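Local coordinates for phosphosugar isomerase (Escherichia coli O6:H1, PDB 5UQI), which binds arabinose-5-phosphate and probably acts as an arabinose-5-phosphate isomerase of the SIS family, linked to lipopolysaccharide biosynthesis, at residues N16-V21 with S155-V160; Y119-R125 with C135-I141. One frame throughout, in Å; residues are numbered along the deposited sequence.

Interaction 1. Residues N16-V21 with S155-V160; sequences NELKAV and SCSSTV
Ala20 is where the two helices press together: its CB rests on Cys156 CB at 3.6 Å and on Val160 CG2 at 3.7 Å, filling the gap between these two side chains one turn apart. Both are buried. Cys156 turns its sulfur toward helix 3-25, with SG 3.6 Å from the carbonyl O of Asn16, and Val21 CG2 adds a looser touch on Val160 CG2 at 4.1 Å. The other flank is polar and partly exposed. There Glu17 reaches across with CG anti to its own carbonyl carbon (chi1 -62°) and an extended chain beyond it, which carries the carboxylate across to Ser155 and Thr159. Thr159 OG1 donates to Glu17 OE1 at 2.7 Å, meeting it from above the carboxylate plane, 42° out of it, while the second oxygen, OE2, lies 3.3 Å from Ser155 CB. Ser155, at the N-cap position, keeps its hydroxyl for Ala153 and Ala147. The short helical segments cross at -51° with their axes 8.9 Å apart. Helix 3-25 is thus fastened onto the first turn of helix 156-175, beside the loop carrying Lys144, Glu146 and Ala147, while Val160 also reaches Ile141, just beyond edge strand 137-140.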
# COMPACT_ATOMS: atom_id res chain seq x y z
N ASN A 16 2.97 20.44 -1.33
CA ASN A 16 1.72 19.84 -0.85
C ASN A 16 1.98 18.36 -0.53
O ASN A 16 1.49 17.83 0.49
CB ASN A 16 0.60 19.95 -1.89
CG ASN A 16 0.03 21.35 -1.96
OD1 ASN A 16 0.37 22.18 -1.11
ND2 ASN A 16 -0.84 21.61 -2.93
N GLU A 17 2.71 17.68 -1.41
CA GLU A 17 2.99 16.24 -1.15
C GLU A 17 3.89 16.02 0.05
O GLU A 17 3.67 15.13 0.89
CB GLU A 17 3.57 15.51 -2.41
CG GLU A 17 2.60 15.52 -3.56
CD GLU A 17 2.87 14.44 -4.57
OE1 GLU A 17 3.73 13.56 -4.30
OE2 GLU A 17 2.26 14.52 -5.64
N LEU A 18 4.87 16.91 0.19
CA LEU A 18 5.75 16.88 1.33
C LEU A 18 4.93 17.02 2.63
O LEU A 18 5.17 16.27 3.57
CB LEU A 18 6.77 18.03 1.20
CG LEU A 18 7.85 18.17 2.31
CD1 LEU A 18 8.98 17.18 2.10
CD2 LEU A 18 8.44 19.58 2.33
N LYS A 19 3.98 17.95 2.64
CA LYS A 19 3.15 18.16 3.85
C LYS A 19 2.35 16.91 4.21
O LYS A 19 2.22 16.55 5.38
CB LYS A 19 2.21 19.34 3.69
CG LYS A 19 2.95 20.68 3.79
CD LYS A 19 1.92 21.81 3.68
CE LYS A 19 1.07 21.95 4.96
NZ LYS A 19 -0.32 22.45 4.68
N ALA A 20 1.81 16.27 3.18
CA ALA A 20 1.00 15.04 3.41
C ALA A 20 1.85 13.95 4.06
O ALA A 20 1.39 13.22 4.93
CB ALA A 20 0.40 14.61 2.07
N VAL A 21 3.09 13.81 3.61
CA VAL A 21 4.01 12.83 4.21
C VAL A 21 4.30 13.19 5.67
O VAL A 21 4.20 12.34 6.56
CB VAL A 21 5.29 12.70 3.38
CG1 VAL A 21 6.32 11.79 4.07
CG2 VAL A 21 4.92 12.15 1.99
N SER A 155 -2.07 12.05 -5.54
CA SER A 155 -0.78 12.76 -5.61
C SER A 155 -0.33 12.68 -4.18
O SER A 155 0.50 11.82 -3.84
CB SER A 155 -0.99 14.21 -6.10
OG SER A 155 -2.16 14.72 -5.42
N CYS A 156 -0.95 13.48 -3.29
CA CYS A 156 -0.63 13.31 -1.87
C CYS A 156 -0.92 11.84 -1.45
O CYS A 156 -0.09 11.27 -0.75
CB CYS A 156 -1.45 14.23 -1.01
SG CYS A 156 -1.02 15.96 -1.34
N SER A 157 -2.06 11.26 -1.83
CA SER A 157 -2.40 9.94 -1.26
C SER A 157 -1.49 8.82 -1.82
O SER A 157 -1.02 7.99 -1.02
CB SER A 157 -3.83 9.56 -1.51
OG SER A 157 -4.03 9.58 -2.91
N SER A 158 -1.25 8.78 -3.13
CA SER A 158 -0.41 7.73 -3.71
C SER A 158 1.01 7.86 -3.19
O SER A 158 1.67 6.83 -2.92
CB SER A 158 -0.51 7.80 -5.27
OG SER A 158 -0.38 9.20 -5.68
N THR A 159 1.50 9.08 -3.03
CA THR A 159 2.84 9.25 -2.52
C THR A 159 2.91 8.85 -1.06
O THR A 159 3.86 8.21 -0.70
CB THR A 159 3.36 10.71 -2.69
OG1 THR A 159 3.52 10.91 -4.11
CG2 THR A 159 4.71 10.97 -1.95
N VAL A 160 1.90 9.21 -0.23
CA VAL A 160 1.99 8.83 1.17
C VAL A 160 2.01 7.30 1.36
O VAL A 160 2.76 6.75 2.20
CB VAL A 160 0.80 9.43 1.95
CG1 VAL A 160 0.82 8.92 3.36
CG2 VAL A 160 0.96 10.95 1.98

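Interaction 2. Residues Y119-R125 with C135-I141; sequences YLISFTR and CDLSVEI
Ile121 through Thr124 pair in parallel with Leu137 through Glu140, closing a beta-alpha-beta unit through helix 130-134 at one edge of the five-stranded parallel sheet of the SIS domain. The backbone bonds alternate between the strands: Leu137 N to Leu120 O, Ser122 N to Leu137 O, Val139 N to Ser122 O, Thr124 N to Val139 O, and finally Ile141 N to Thr124 O, short at 2.8 Å and almost straight at 174°. Asp136 adds a side-chain bond at the entrance to the pairing, its OD2 taking Leu120 N at 2.9 Å through the anti lone pair.

Two aromatic side chains carry contacts across the pair. Tyr119, its CG anti to the backbone N (chi1 -165°), lays one ring face against Asp136 CB, a CH-pi contact 3.7 Å from the centroid, while its ring edge meets Leu137 CB. The Phe123 and Val139 side chains run side by side, with Phe123 CD1 3.9 Å from Val139 CB, and Ile141 CD1 comes obliquely against Phe123 CG.

Among the remaining apolar contacts, Ile121 CG2 touches Val139 CG2 on the face shared with Phe123 and Leu137, covered by helices 32-41 and 156-175. Cys135, just before strand 137-140, sets SG against Leu120 CB at 3.8 Å and also near Ser122 CB. The Ser122 side chain lies on the other face, against helix 130-134.

Polar groups on that second face gather round a single water. Ser138 OG also bonds His127, and Thr124 OG1 also bonds Ser126 and Ser129. The water hydrogen-bonds to the hydroxyls of Ser122, Thr124 and Ser138 and donates to the carbonyl O of Val139; its shortest link is 2.7 Å, to Ser138 OG.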
# COMPACT_ATOMS: atom_id res chain seq x y z
N TYR A 119 -5.77 -13.99 5.76
CA TYR A 119 -5.71 -12.81 6.59
C TYR A 119 -5.64 -11.57 5.69
O TYR A 119 -4.82 -11.57 4.74
CB TYR A 119 -4.45 -12.90 7.45
CG TYR A 119 -4.46 -11.92 8.58
CD1 TYR A 119 -4.06 -10.63 8.43
CD2 TYR A 119 -4.95 -12.30 9.84
CE1 TYR A 119 -4.10 -9.69 9.46
CE2 TYR A 119 -5.00 -11.37 10.85
CZ TYR A 119 -4.56 -10.08 10.69
OH TYR A 119 -4.59 -9.14 11.72
N LEU A 120 -6.55 -10.64 5.91
CA LEU A 120 -6.71 -9.45 5.04
C LEU A 120 -6.29 -8.22 5.78
O LEU A 120 -6.76 -7.92 6.86
CB LEU A 120 -8.16 -9.29 4.54
CG LEU A 120 -8.79 -10.54 3.91
CD1 LEU A 120 -10.24 -10.13 3.55
CD2 LEU A 120 -7.97 -11.07 2.70
N ILE A 121 -5.44 -7.39 5.14
CA ILE A 121 -4.99 -6.12 5.67
C ILE A 121 -5.46 -5.05 4.69
O ILE A 121 -5.36 -5.27 3.49
CB ILE A 121 -3.43 -6.11 5.70
CG1 ILE A 121 -2.97 -7.17 6.73
CG2 ILE A 121 -2.88 -4.73 6.06
CD1 ILE A 121 -1.47 -7.43 6.59
N SER A 122 -5.96 -3.93 5.17
CA SER A 122 -6.31 -2.83 4.30
C SER A 122 -5.43 -1.62 4.57
O SER A 122 -5.07 -1.35 5.70
CB SER A 122 -7.79 -2.41 4.37
OG SER A 122 -8.07 -1.97 5.76
N PHE A 123 -5.06 -0.89 3.50
CA PHE A 123 -4.49 0.43 3.65
C PHE A 123 -5.47 1.40 3.07
O PHE A 123 -5.69 1.42 1.82
CB PHE A 123 -3.19 0.53 2.77
CG PHE A 123 -1.94 -0.21 3.29
CD1 PHE A 123 -1.93 -1.10 4.35
CD2 PHE A 123 -0.72 -0.05 2.56
CE1 PHE A 123 -0.77 -1.72 4.77
CE2 PHE A 123 0.44 -0.72 2.96
CZ PHE A 123 0.44 -1.53 4.08
N THR A 124 -6.12 2.26 3.89
CA THR A 124 -7.14 3.22 3.45
C THR A 124 -7.01 4.47 4.29
O THR A 124 -6.30 4.43 5.30
CB THR A 124 -8.60 2.68 3.58
OG1 THR A 124 -9.05 2.76 4.96
CG2 THR A 124 -8.74 1.19 3.09
N ARG A 125 -7.76 5.49 3.91
CA ARG A 125 -7.71 6.73 4.65
C ARG A 125 -8.57 6.67 5.91
O ARG A 125 -8.57 7.68 6.65
CB ARG A 125 -8.11 7.88 3.73
CG ARG A 125 -9.56 8.06 3.50
CD ARG A 125 -9.80 9.19 2.49
NE ARG A 125 -11.19 9.11 2.10
CZ ARG A 125 -11.68 9.45 0.91
NH1 ARG A 125 -10.87 9.87 -0.06
NH2 ARG A 125 -13.00 9.34 0.68
N CYS A 135 -11.75 -5.98 6.71
CA CYS A 135 -10.48 -6.63 6.83
C CYS A 135 -10.11 -7.04 8.26
O CYS A 135 -10.72 -6.58 9.25
CB CYS A 135 -9.35 -5.74 6.25
SG CYS A 135 -9.45 -5.69 4.41
N ASP A 136 -9.19 -7.98 8.39
CA ASP A 136 -8.73 -8.38 9.71
C ASP A 136 -7.89 -7.32 10.40
O ASP A 136 -7.92 -7.19 11.64
CB ASP A 136 -7.95 -9.66 9.64
CG ASP A 136 -8.77 -10.76 9.05
OD1 ASP A 136 -9.68 -11.29 9.78
OD2 ASP A 136 -8.65 -11.13 7.89
N LEU A 137 -7.05 -6.60 9.64
CA LEU A 137 -6.26 -5.51 10.16
C LEU A 137 -6.46 -4.33 9.22
O LEU A 137 -6.07 -4.37 8.02
CB LEU A 137 -4.78 -5.90 10.31
CG LEU A 137 -3.90 -4.73 10.79
CD1 LEU A 137 -4.24 -4.30 12.22
CD2 LEU A 137 -2.46 -5.16 10.69
N SER A 138 -7.06 -3.28 9.76
CA SER A 138 -7.15 -1.97 9.08
C SER A 138 -6.00 -1.08 9.49
O SER A 138 -5.81 -0.77 10.72
CB SER A 138 -8.50 -1.27 9.40
OG SER A 138 -8.45 0.10 9.00
N VAL A 139 -5.24 -0.62 8.48
CA VAL A 139 -4.20 0.33 8.71
C VAL A 139 -4.69 1.64 8.13
O VAL A 139 -5.00 1.75 6.91
CB VAL A 139 -2.91 -0.11 7.97
CG1 VAL A 139 -1.84 0.94 8.15
CG2 VAL A 139 -2.44 -1.45 8.47
N GLU A 140 -4.77 2.68 8.96
CA GLU A 140 -5.34 3.95 8.53
C GLU A 140 -4.16 4.85 8.15
O GLU A 140 -3.19 5.03 8.94
CB GLU A 140 -6.23 4.56 9.63
CG GLU A 140 -6.92 5.85 9.25
CD GLU A 140 -7.85 6.33 10.38
OE1 GLU A 140 -7.29 6.97 11.28
OE2 GLU A 140 -9.09 6.05 10.41
N ILE A 141 -4.16 5.31 6.91
CA ILE A 141 -3.11 6.20 6.41
C ILE A 141 -3.84 7.48 6.04
O ILE A 141 -4.33 7.61 4.92
CB ILE A 141 -2.40 5.60 5.18
CG1 ILE A 141 -1.83 4.20 5.56
CG2 ILE A 141 -1.32 6.60 4.70
CD1 ILE A 141 -1.13 3.45 4.44
O HOH W 1 -7.68 0.73 6.47

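Overall arrangement
Interaction 2 builds the sheet edge, and interaction 1 holds the N-terminal helix 3-25 onto the helix that follows that edge in the chain. Their centres lie 19 Å apart, yet they meet directly: Val160 CG1 of helix 156-175 packs 3.4 Å from Ile141 CG2, just past strand 137-140. Both lie near, but not against, the bound arabinose-5-phosphate. The side chain of Arg125, at the end of 119-125, is about 6 Å from the bound arabinose-5-phosphate, and that of Ser155 about 9 Å from it. Asn99, a pocket residue, joins the two sides, accepting a weak hydrogen bond from Arg125 NH1 and touching the side chain of Ser157.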